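PDB 2AUW: DUF2442 domain-containing protein from Nitrosomonas europaea, which is of unknown function but may bind DNA. Local coordinates for residues T24-G29 / D77-W82; Y20-T25 / V67-T72. All blocks are in the same frame, centred on the assembly; numbering follows the deposited sequence.

Contact 1: T24-G29 / D77-W82; sequences TTWSTG and DNVYAW
W26 and Y80 meet through different first torsions: the indole CG stands anti to its own carbonyl carbon, while the phenol CG is anti to the backbone N (chi1 -169°), which swings the ring off helix 76-86 onto the indole. The result is a T-shaped (edge-to-face) aromatic pair where the helix packs across the three-stranded antiparallel sheet of this DUF2442 fold, its axis steeply inclined to the short strand 24-26. Y80 offers an edge: CD1 sits over the centre of one indole face, 3.5 Å from W26 CD2, and the two planes stand at 80°. Closer to the helix backbone, Y80 CB lies 3.6 Å from W26 CH2. V79 works beside this pair, CG1 reaching the indole edge at W26 CZ2 (4.5 Å) and the methyl T24 CG2 (4.1 Å). A leucine in place of W26 would probably leave the Y80 edge without its aromatic face and T24 OG1 without the indole N-H. The far end of the phenol is tied down by a hydrogen bond between Y80 OH and E30. T24 OG1, in a buried residue, also bonds L32 O on the adjoining strand; its indole partner is W26 NE1, 2.8 Å away, where the N-H...O angle is 142° and OG1 lies somewhat out of the ring plane.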
ATOM      1  N   THR B  24     -26.403  -3.553   7.266  1.00 22.76           N
ATOM      2  CA  THR B  24     -24.990  -3.235   7.578  1.00 22.39           C
ATOM      3  C   THR B  24     -24.642  -1.952   6.848  1.00 22.31           C
ATOM      4  O   THR B  24     -24.980  -1.808   5.688  1.00 22.27           O
ATOM      5  CB  THR B  24     -24.022  -4.373   7.153  1.00 21.90           C
ATOM      6  OG1 THR B  24     -24.236  -4.693   5.765  1.00 21.97           O
ATOM      7  CG2 THR B  24     -24.277  -5.621   8.013  1.00 21.34           C
ATOM      8  N   THR B  25     -23.978  -1.036   7.548  1.00 22.03           N
ATOM      9  CA  THR B  25     -23.523   0.227   6.945  1.00 23.01           C
ATOM     10  C   THR B  25     -21.991   0.250   6.982  1.00 21.80           C
ATOM     11  O   THR B  25     -21.371  -0.157   7.973  1.00 23.61           O
ATOM     12  CB  THR B  25     -24.088   1.463   7.704  1.00 23.33           C
ATOM     13  OG1 THR B  25     -25.521   1.338   7.815  1.00 25.06           O
ATOM     14  CG2 THR B  25     -23.744   2.738   6.955  1.00 22.82           C
ATOM     15  N   TRP B  26     -21.412   0.751   5.912  1.00 23.18           N
ATOM     16  CA  TRP B  26     -19.982   0.654   5.674  1.00 24.25           C
ATOM     17  C   TRP B  26     -19.371   2.034   5.387  1.00 25.01           C
ATOM     18  O   TRP B  26     -20.052   2.909   4.896  1.00 24.60           O
ATOM     19  CB  TRP B  26     -19.711  -0.311   4.512  1.00 24.23           C
ATOM     20  CG  TRP B  26     -20.379  -1.672   4.741  1.00 23.89           C
ATOM     21  CD1 TRP B  26     -21.681  -2.004   4.455  1.00 24.24           C
ATOM     22  CD2 TRP B  26     -19.786  -2.834   5.342  1.00 24.82           C
ATOM     23  NE1 TRP B  26     -21.939  -3.314   4.833  1.00 24.48           N
ATOM     24  CE2 TRP B  26     -20.795  -3.845   5.387  1.00 25.68           C
ATOM     25  CE3 TRP B  26     -18.501  -3.129   5.840  1.00 25.02           C
ATOM     26  CZ2 TRP B  26     -20.548  -5.136   5.898  1.00 23.65           C
ATOM     27  CZ3 TRP B  26     -18.250  -4.428   6.354  1.00 22.22           C
ATOM     28  CH2 TRP B  26     -19.279  -5.412   6.369  1.00 23.85           C
ATOM     29  N   SER B  27     -18.072   2.174   5.670  1.00 26.00           N
ATOM     30  CA  SER B  27     -17.290   3.370   5.319  1.00 26.13           C
ATOM     31  C   SER B  27     -17.247   3.714   3.822  1.00 27.03           C
ATOM     32  O   SER B  27     -16.760   4.808   3.446  1.00 28.08           O
ATOM     33  CB  SER B  27     -15.860   3.191   5.828  1.00 25.94           C
ATOM     34  OG  SER B  27     -15.209   2.216   5.028  1.00 23.76           O
ATOM     35  N   THR B  28     -17.745   2.815   2.968  1.00 27.21           N
ATOM     36  CA  THR B  28     -17.873   3.052   1.529  1.00 27.34           C
ATOM     37  C   THR B  28     -19.121   3.860   1.184  1.00 27.34           C
ATOM     38  O   THR B  28     -19.329   4.210   0.015  1.00 28.19           O
ATOM     39  CB  THR B  28     -18.023   1.732   0.767  1.00 27.97           C
ATOM     40  OG1 THR B  28     -19.119   1.023   1.357  1.00 27.87           O
ATOM     41  CG2 THR B  28     -16.722   0.863   0.857  1.00 27.23           C
ATOM     42  N   GLY B  29     -19.954   4.107   2.182  1.00 27.55           N
ATOM     43  CA  GLY B  29     -21.283   4.691   1.978  1.00 27.77           C
ATOM     44  C   GLY B  29     -22.391   3.651   1.792  1.00 28.10           C
ATOM     45  O   GLY B  29     -23.565   3.966   2.008  1.00 29.62           O
ATOM     46  N   ASP B  77     -15.462  -8.912   7.017  1.00 21.74           N
ATOM     47  CA  ASP B  77     -15.141  -9.161   5.616  1.00 20.99           C
ATOM     48  C   ASP B  77     -16.035 -10.261   5.033  1.00 19.32           C
ATOM     49  O   ASP B  77     -16.484 -10.154   3.883  1.00 17.24           O
ATOM     50  CB  ASP B  77     -13.638  -9.454   5.407  1.00 22.35           C
ATOM     51  CG  ASP B  77     -13.119 -10.634   6.259  1.00 23.63           C
ATOM     52  OD1 ASP B  77     -13.528 -10.787   7.427  1.00 25.42           O
ATOM     53  OD2 ASP B  77     -12.318 -11.431   5.730  1.00 28.78           O
ATOM     54  N   ASN B  78     -16.242 -11.340   5.795  1.00 19.18           N
ATOM     55  CA  ASN B  78     -17.160 -12.404   5.346  1.00 19.88           C
ATOM     56  C   ASN B  78     -18.581 -11.866   5.232  1.00 18.38           C
ATOM     57  O   ASN B  78     -19.275 -12.147   4.275  1.00 18.85           O
ATOM     58  CB  ASN B  78     -17.130 -13.597   6.314  1.00 20.50           C
ATOM     59  CG  ASN B  78     -15.718 -14.081   6.577  1.00 22.68           C
ATOM     60  OD1 ASN B  78     -14.936 -14.287   5.655  1.00 27.28           O
ATOM     61  ND2 ASN B  78     -15.368 -14.189   7.842  1.00 24.84           N
ATOM     62  N   VAL B  79     -19.018 -11.086   6.223  1.00 18.74           N
ATOM     63  CA  VAL B  79     -20.397 -10.535   6.169  1.00 19.26           C
ATOM     64  C   VAL B  79     -20.601  -9.674   4.934  1.00 19.51           C
ATOM     65  O   VAL B  79     -21.603  -9.793   4.236  1.00 18.20           O
ATOM     66  CB  VAL B  79     -20.791  -9.762   7.442  1.00 19.27           C
ATOM     67  CG1 VAL B  79     -22.159  -9.085   7.211  1.00 20.17           C
ATOM     68  CG2 VAL B  79     -20.871 -10.739   8.629  1.00 20.16           C
ATOM     69  N   TYR B  80     -19.605  -8.824   4.643  1.00 20.13           N
ATOM     70  CA  TYR B  80     -19.641  -8.021   3.415  1.00 20.83           C
ATOM     71  C   TYR B  80     -19.782  -8.900   2.152  1.00 20.41           C
ATOM     72  O   TYR B  80     -20.658  -8.667   1.293  1.00 18.95           O
ATOM     73  CB  TYR B  80     -18.380  -7.135   3.378  1.00 20.37           C
ATOM     74  CG  TYR B  80     -18.381  -6.081   2.330  1.00 21.31           C
ATOM     75  CD1 TYR B  80     -18.942  -4.808   2.588  1.00 20.84           C
ATOM     76  CD2 TYR B  80     -17.799  -6.311   1.094  1.00 23.28           C
ATOM     77  CE1 TYR B  80     -18.923  -3.813   1.628  1.00 20.45           C
ATOM     78  CE2 TYR B  80     -17.795  -5.323   0.113  1.00 22.20           C
ATOM     79  CZ  TYR B  80     -18.360  -4.077   0.397  1.00 23.04           C
ATOM     80  OH  TYR B  80     -18.311  -3.127  -0.588  1.00 22.55           O
ATOM     81  N   ALA B  81     -18.915  -9.914   2.038  1.00 20.78           N
ATOM     82  CA  ALA B  81     -18.981 -10.874   0.918  1.00 20.87           C
ATOM     83  C   ALA B  81     -20.365 -11.530   0.768  1.00 20.10           C
ATOM     84  O   ALA B  81     -20.883 -11.639  -0.363  1.00 19.94           O
ATOM     85  CB  ALA B  81     -17.921 -11.950   1.077  1.00 20.83           C
ATOM     86  N   TRP B  82     -20.946 -11.954   1.887  1.00 20.05           N
ATOM     87  CA  TRP B  82     -22.270 -12.632   1.850  1.00 20.27           C
ATOM     88  C   TRP B  82     -23.333 -11.665   1.382  1.00 20.91           C
ATOM     89  O   TRP B  82     -24.244 -12.049   0.644  1.00 21.28           O
ATOM     90  CB  TRP B  82     -22.680 -13.166   3.221  1.00 20.41           C
ATOM     91  CG  TRP B  82     -21.682 -14.070   3.843  1.00 19.88           C
ATOM     92  CD1 TRP B  82     -20.688 -14.738   3.192  1.00 22.04           C
ATOM     93  CD2 TRP B  82     -21.564 -14.409   5.223  1.00 19.59           C
ATOM     94  NE1 TRP B  82     -19.942 -15.464   4.084  1.00 19.48           N
ATOM     95  CE2 TRP B  82     -20.454 -15.281   5.338  1.00 21.48           C
ATOM     96  CE3 TRP B  82     -22.277 -14.061   6.385  1.00 16.86           C
ATOM     97  CZ2 TRP B  82     -20.038 -15.803   6.565  1.00 21.13           C
ATOM     98  CZ3 TRP B  82     -21.875 -14.595   7.594  1.00 20.97           C
ATOM     99  CH2 TRP B  82     -20.744 -15.452   7.672  1.00 20.98           C
TER

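Contact 2: Y20-T25 / V67-T72; sequences YRLRTT and VEWFDT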
ATOM      1  N   TYR B  20     -33.917 -13.672   9.909  1.00 31.82           N
ATOM      2  CA  TYR B  20     -32.578 -13.452  10.453  1.00 30.38           C
ATOM      3  C   TYR B  20     -31.785 -12.510   9.572  1.00 29.18           C
ATOM      4  O   TYR B  20     -30.644 -12.804   9.184  1.00 28.18           O
ATOM      5  CB  TYR B  20     -31.841 -14.781  10.630  1.00 30.88           C
ATOM      6  CG  TYR B  20     -32.526 -15.640  11.654  1.00 33.02           C
ATOM      7  CD1 TYR B  20     -33.478 -16.599  11.260  1.00 34.78           C
ATOM      8  CD2 TYR B  20     -32.265 -15.472  13.008  1.00 33.84           C
ATOM      9  CE1 TYR B  20     -34.141 -17.390  12.204  1.00 35.12           C
ATOM     10  CE2 TYR B  20     -32.924 -16.260  13.971  1.00 35.70           C
ATOM     11  CZ  TYR B  20     -33.858 -17.223  13.548  1.00 36.10           C
ATOM     12  OH  TYR B  20     -34.515 -17.987  14.487  1.00 33.71           O
ATOM     13  N   ARG B  21     -32.397 -11.372   9.247  0.60 28.49           N
ATOM     14  CA  ARG B  21     -31.788 -10.386   8.345  0.60 27.82           C
ATOM     15  C   ARG B  21     -31.129  -9.228   9.105  0.60 27.45           C
ATOM     16  O   ARG B  21     -31.675  -8.749  10.100  0.60 27.32           O
ATOM     17  CB  ARG B  21     -32.831  -9.845   7.372  0.60 27.39           C
ATOM     18  CG  ARG B  21     -32.262  -9.167   6.137  0.60 27.25           C
ATOM     19  CD  ARG B  21     -33.332  -8.997   5.085  0.60 28.98           C
ATOM     20  NE  ARG B  21     -32.852  -8.373   3.849  0.60 30.57           N
ATOM     21  CZ  ARG B  21     -32.362  -9.043   2.804  0.60 30.99           C
ATOM     22  NH1 ARG B  21     -32.279 -10.365   2.842  0.60 31.01           N
ATOM     23  NH2 ARG B  21     -31.957  -8.392   1.711  0.60 30.61           N
ATOM     24  N   LEU B  22     -29.960  -8.790   8.625  1.00 27.24           N
ATOM     25  CA  LEU B  22     -29.238  -7.643   9.211  1.00 26.06           C
ATOM     26  C   LEU B  22     -29.146  -6.518   8.204  1.00 25.39           C
ATOM     27  O   LEU B  22     -29.191  -6.760   7.014  1.00 24.59           O
ATOM     28  CB  LEU B  22     -27.832  -8.052   9.653  1.00 26.36           C
ATOM     29  CG  LEU B  22     -27.644  -9.209  10.634  1.00 25.97           C
ATOM     30  CD1 LEU B  22     -26.178  -9.654  10.597  1.00 23.30           C
ATOM     31  CD2 LEU B  22     -28.122  -8.858  12.061  1.00 24.13           C
ATOM     32  N   ARG B  23     -29.042  -5.268   8.679  1.00 25.76           N
ATOM     33  CA  ARG B  23     -28.713  -4.155   7.811  1.00 24.78           C
ATOM     34  C   ARG B  23     -27.313  -3.655   8.228  1.00 24.58           C
ATOM     35  O   ARG B  23     -27.075  -3.391   9.407  1.00 25.16           O
ATOM     36  CB  ARG B  23     -29.738  -3.018   7.937  1.00 26.48           C
ATOM     37  CG  ARG B  23     -29.399  -1.842   7.031  1.00 29.01           C
ATOM     38  CD  ARG B  23     -30.305  -0.642   7.281  1.00 38.08           C
ATOM     39  NE  ARG B  23     -31.704  -1.039   7.281  1.00 44.40           N
ATOM     40  CZ  ARG B  23     -32.427  -1.296   6.194  1.00 47.66           C
ATOM     41  NH1 ARG B  23     -31.890  -1.182   4.983  1.00 49.85           N
ATOM     42  NH2 ARG B  23     -33.706  -1.659   6.327  1.00 48.39           N
ATOM     43  N   THR B  24     -26.403  -3.553   7.266  1.00 22.76           N
ATOM     44  CA  THR B  24     -24.990  -3.235   7.578  1.00 22.39           C
ATOM     45  C   THR B  24     -24.642  -1.952   6.848  1.00 22.31           C
ATOM     46  O   THR B  24     -24.980  -1.808   5.688  1.00 22.27           O
ATOM     47  CB  THR B  24     -24.022  -4.373   7.153  1.00 21.90           C
ATOM     48  OG1 THR B  24     -24.236  -4.693   5.765  1.00 21.97           O
ATOM     49  CG2 THR B  24     -24.277  -5.621   8.013  1.00 21.34           C
ATOM     50  N   THR B  25     -23.978  -1.036   7.548  1.00 22.03           N
ATOM     51  CA  THR B  25     -23.523   0.227   6.945  1.00 23.01           C
ATOM     52  C   THR B  25     -21.991   0.250   6.982  1.00 21.80           C
ATOM     53  O   THR B  25     -21.371  -0.157   7.973  1.00 23.61           O
ATOM     54  CB  THR B  25     -24.088   1.463   7.704  1.00 23.33           C
ATOM     55  OG1 THR B  25     -25.521   1.338   7.815  1.00 25.06           O
ATOM     56  CG2 THR B  25     -23.744   2.738   6.955  1.00 22.82           C
ATOM     57  N   VAL B  67     -19.131  -8.745  13.475  1.00 28.48           N
ATOM     58  CA  VAL B  67     -20.546  -8.728  13.791  1.00 28.21           C
ATOM     59  C   VAL B  67     -20.725  -9.712  14.926  1.00 28.34           C
ATOM     60  O   VAL B  67     -20.350 -10.863  14.814  1.00 27.32           O
ATOM     61  CB  VAL B  67     -21.391  -9.106  12.548  1.00 27.51           C
ATOM     62  CG1 VAL B  67     -22.863  -9.383  12.930  1.00 27.03           C
ATOM     63  CG2 VAL B  67     -21.325  -8.019  11.491  1.00 27.93           C
ATOM     64  N   GLU B  68     -21.273  -9.255  16.050  1.00 29.16           N
ATOM     65  CA  GLU B  68     -21.265 -10.053  17.252  1.00 29.55           C
ATOM     66  C   GLU B  68     -22.627 -10.066  17.941  1.00 30.39           C
ATOM     67  O   GLU B  68     -23.384  -9.100  17.857  1.00 30.02           O
ATOM     68  CB  GLU B  68     -20.192  -9.524  18.219  1.00 29.43           C
ATOM     69  CG  GLU B  68     -20.234 -10.201  19.589  1.00 30.80           C
ATOM     70  CD  GLU B  68     -19.126  -9.701  20.464  1.00 34.83           C
ATOM     71  OE1 GLU B  68     -18.024 -10.286  20.391  1.00 33.90           O
ATOM     72  OE2 GLU B  68     -19.364  -8.722  21.208  1.00 34.55           O
ATOM     73  N   TRP B  69     -22.924 -11.180  18.601  1.00 31.34           N
ATOM     74  CA  TRP B  69     -24.109 -11.317  19.444  1.00 32.38           C
ATOM     75  C   TRP B  69     -23.559 -11.659  20.814  1.00 34.02           C
ATOM     76  O   TRP B  69     -23.742 -10.895  21.756  1.00 34.48           O
ATOM     77  CB  TRP B  69     -25.067 -12.416  18.961  1.00 30.45           C
ATOM     78  CG  TRP B  69     -25.824 -12.085  17.701  1.00 29.17           C
ATOM     79  CD1 TRP B  69     -27.073 -11.571  17.607  1.00 27.67           C
ATOM     80  CD2 TRP B  69     -25.353 -12.258  16.356  1.00 27.12           C
ATOM     81  NE1 TRP B  69     -27.438 -11.432  16.286  1.00 28.34           N
ATOM     82  CE2 TRP B  69     -26.376 -11.821  15.497  1.00 26.21           C
ATOM     83  CE3 TRP B  69     -24.158 -12.754  15.798  1.00 26.55           C
ATOM     84  CZ2 TRP B  69     -26.250 -11.859  14.111  1.00 26.20           C
ATOM     85  CZ3 TRP B  69     -24.020 -12.759  14.410  1.00 25.47           C
ATOM     86  CH2 TRP B  69     -25.062 -12.337  13.584  1.00 26.29           C
ATOM     87  N   PHE B  70     -22.855 -12.784  20.909  1.00 35.50           N
ATOM     88  CA  PHE B  70     -22.143 -13.139  22.145  1.00 37.12           C
ATOM     89  C   PHE B  70     -20.616 -13.051  22.037  1.00 37.30           C
ATOM     90  O   PHE B  70     -19.971 -12.485  22.914  1.00 37.58           O
ATOM     91  CB  PHE B  70     -22.580 -14.516  22.677  1.00 37.63           C
ATOM     92  CG  PHE B  70     -24.069 -14.671  22.819  1.00 40.10           C
ATOM     93  CD1 PHE B  70     -24.787 -15.459  21.923  1.00 40.77           C
ATOM     94  CD2 PHE B  70     -24.757 -14.034  23.860  1.00 41.80           C
ATOM     95  CE1 PHE B  70     -26.168 -15.604  22.044  1.00 41.40           C
ATOM     96  CE2 PHE B  70     -26.144 -14.173  24.001  1.00 42.30           C
ATOM     97  CZ  PHE B  70     -26.854 -14.961  23.087  1.00 41.31           C
ATOM     98  N   ASP B  71     -20.039 -13.598  20.964  1.00 37.28           N
ATOM     99  CA  ASP B  71     -18.581 -13.665  20.837  1.00 36.85           C
ATOM    100  C   ASP B  71     -18.072 -13.657  19.387  1.00 36.11           C
ATOM    101  O   ASP B  71     -17.955 -14.723  18.756  1.00 35.65           O
ATOM    102  CB  ASP B  71     -18.028 -14.899  21.562  1.00 37.41           C
ATOM    103  CG  ASP B  71     -16.510 -14.943  21.564  1.00 39.99           C
ATOM    104  OD1 ASP B  71     -15.862 -13.877  21.413  1.00 43.04           O
ATOM    105  OD2 ASP B  71     -15.959 -16.051  21.709  1.00 44.06           O
ATOM    106  N   THR B  72     -17.755 -12.458  18.890  1.00 34.41           N
ATOM    107  CA  THR B  72     -17.086 -12.279  17.596  1.00 33.31           C
ATOM    108  C   THR B  72     -17.483 -13.347  16.536  1.00 32.06           C
ATOM    109  O   THR B  72     -16.621 -13.990  15.932  1.00 31.34           O
ATOM    110  CB  THR B  72     -15.546 -12.297  17.782  1.00 33.93           C
ATOM    111  OG1 THR B  72     -15.168 -13.522  18.428  1.00 34.62           O
ATOM    112  CG2 THR B  72     -15.082 -11.118  18.631  1.00 32.97           C
TER
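Strand 21-25 runs extended in the middle of the three-stranded antiparallel sheet, whereas the chain at 67-72 leaves the short strand 67-68 and breaks from extended geometry at W69; no hydrogen bond joins the two segments. What joins them is an apolar layer between the larger sheet and the 59-60/67-68 hairpin of the DUF2442 fold, with L22, V67 and W69 all buried. Of the two methyls of L22, CD1 touches both partners and CD2 only W69. CD1 meets V67 CG1 at 4.1 Å, methyl to methyl and end on, and CD1 also lies 4.1 Å from W69 CZ2. The other methyl, L22 CD2, approaches the same W69 CZ2 at 4.1 Å, so both methyls rest on one atom of the benzene end of the indole, CD2 coming in obliquely; the leucine and the indole extend from facing backbones. With CG anti to its carbonyl carbon (chi1 -56°), L22 spreads both methyls toward the hairpin. V67 turns CG1 to meet it by placing that methyl anti to the backbone N (chi1 168°). F55 of helix 52-55 adjoins both L22 and W69, and V34 of the neighbouring strand also packs on L22, extending the apolar layer beyond the two segments. E73 receives hydrogen bonds from the backbone N atoms of W69, F70 and D71, holding the turn that follows the strand. The bend is also closed from within: the backbone N of T72 donates to E68 OE1 at 2.7 Å, nearly straight at 168°, and E68 OE1 accepts through its anti lone pair, the one away from the other oxygen.

Contacts 1 and 2 start from the same strand, 21-26, and share T24 and T25, with centres about 11 Å apart. Contact 1 uses the end of the strand that leads into the 26-29 turn, contact 2 the end where the strand begins. L22, T24 and W26, alternate residues, all turn toward the layer that covers the sheet: hairpin strand 67-68 over L22, helix 76-86 over T24 and W26. The two covering elements follow each other in the chain and touch directly, V79 CG2 lying 4.0 Å from V67 CG2. L11 of the adjoining strand touches T24, W26 and V67, giving the contacts a common neighbour.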